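Local coordinates for ribokinase (PDB 1VM7), which probably catalyses the ATP- and magnesium-dependent phosphorylation of ribose at O-5, giving D-ribose 5-phosphate, at residues G76-D79 with Y80-L83. Residues are numbered along the deposited sequence; the frame is centred on the assembly and turned at random.
Sequences GNDD and YSDL
D78 OD1 accepts from S81 N at 2.9 Å, an N-cap bond at the start of helix 79-90. The donor meets OD1 nearly along the carboxylate C-O axis. The D78 CG sits between the backbone N and carbonyl carbon (chi1 46°), and this torsion brings OD1 to S81 N. D78 O takes two donors. S81 OG donates to D78 O at 2.7 Å, in the carbonyl plane and on a lone pair. D82 N donates to the same D78 O at 3.0 Å. This is the first i to i+4 backbone bond of the helix, followed by L83 N to D79 O. The D79 carboxylate lies beside the Y80 side chain. D79 OD1 is 3.8 Å above the plane of the Y80 ring, offset toward the rim, and makes a weak hydrogen bond with Y80 N.

Further out, T103 also bonds D78 OD1, R105 forms a salt bridge with D78 OD2, and R98 ties G76 O to S81 OG and the D82 carboxylate. Y80 packs on I25, probably substrate-binding, and I27. D79 OD2 accepts from D79 N of the second subunit, which places the cap at the dimer interface. Negative charge at this helix N-terminus should interact favourably with the positive end of the helix dipole. R105 and R98 probably offset the charges of D78 and D82.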
loop_
_atom_site.group_PDB
_atom_site.type_symbol
_atom_site.label_atom_id
_atom_site.label_comp_id
_atom_site.label_asym_id
_atom_site.label_seq_id
_atom_site.Cartn_x
_atom_site.Cartn_y
_atom_site.Cartn_z
ATOM N N GLY A 76 11.734 -5.087 8.848
ATOM C CA GLY A 76 11.231 -6.441 8.691
ATOM C C GLY A 76 12.244 -7.344 8.015
ATOM O O GLY A 76 13.450 -7.073 8.002
ATOM N N ASN A 77 11.745 -8.428 7.444
ATOM C CA ASN A 77 12.579 -9.332 6.635
ATOM C C ASN A 77 12.106 -9.381 5.191
ATOM O O ASN A 77 12.350 -10.353 4.481
ATOM C CB ASN A 77 12.630 -10.732 7.243
ATOM C CG ASN A 77 13.643 -10.831 8.347
ATOM O OD1 ASN A 77 14.834 -10.597 8.118
ATOM N ND2 ASN A 77 13.185 -11.173 9.567
ATOM N N ASP A 78 11.468 -8.303 4.753
ATOM C CA ASP A 78 10.807 -8.286 3.475
ATOM C C ASP A 78 11.624 -7.502 2.437
ATOM O O ASP A 78 12.703 -6.961 2.719
ATOM C CB ASP A 78 9.382 -7.735 3.630
ATOM C CG ASP A 78 9.316 -6.475 4.489
ATOM O OD1 ASP A 78 10.314 -5.699 4.556
ATOM O OD2 ASP A 78 8.238 -6.266 5.060
ATOM N N ASP A 79 11.110 -7.475 1.221
ATOM C CA ASP A 79 11.734 -6.757 0.139
ATOM C C ASP A 79 11.972 -5.272 0.495
ATOM O O ASP A 79 13.025 -4.706 0.170
ATOM C CB ASP A 79 10.902 -6.945 -1.144
ATOM C CG ASP A 79 9.395 -6.802 -0.897
ATOM O OD1 ASP A 79 8.990 -6.070 0.064
ATOM O OD2 ASP A 79 8.628 -7.428 -1.665
ATOM N N TYR A 80 11.038 -4.652 1.199
ATOM C CA TYR A 80 11.237 -3.285 1.572
ATOM C C TYR A 80 12.397 -3.159 2.557
ATOM O O TYR A 80 13.204 -2.228 2.466
ATOM C CB TYR A 80 9.939 -2.658 2.088
ATOM C CG TYR A 80 8.880 -2.391 0.995
ATOM C CD1 TYR A 80 9.237 -2.064 -0.316
ATOM C CD2 TYR A 80 7.524 -2.379 1.297
ATOM C CE1 TYR A 80 8.260 -1.815 -1.327
ATOM C CE2 TYR A 80 6.541 -2.123 0.293
ATOM C CZ TYR A 80 6.922 -1.831 -1.005
ATOM O OH TYR A 80 5.948 -1.586 -1.980
ATOM N N SER A 81 12.503 -4.079 3.505
ATOM C CA SER A 81 13.626 -4.037 4.450
ATOM C C SER A 81 14.969 -4.170 3.676
ATOM O O SER A 81 15.926 -3.430 3.919
ATOM C CB SER A 81 13.496 -5.105 5.554
ATOM O OG SER A 81 13.776 -6.391 5.080
ATOM N N ASP A 82 15.006 -5.070 2.698
ATOM C CA ASP A 82 16.171 -5.191 1.816
ATOM C C ASP A 82 16.518 -3.891 1.147
ATOM O O ASP A 82 17.683 -3.533 1.113
ATOM C CB ASP A 82 15.981 -6.256 0.743
ATOM C CG ASP A 82 15.864 -7.645 1.321
ATOM O OD1 ASP A 82 16.341 -7.845 2.442
ATOM O OD2 ASP A 82 15.276 -8.518 0.659
ATOM N N LEU A 83 15.520 -3.186 0.627
ATOM C CA LEU A 83 15.776 -1.886 0.000
ATOM C C LEU A 83 16.331 -0.880 1.018
ATOM O O LEU A 83 17.260 -0.109 0.698
ATOM C CB LEU A 83 14.530 -1.357 -0.736
ATOM C CG LEU A 83 14.228 -2.246 -1.981
ATOM C CD1 LEU A 83 12.777 -2.097 -2.512
ATOM C CD2 LEU A 83 15.262 -2.046 -3.115
#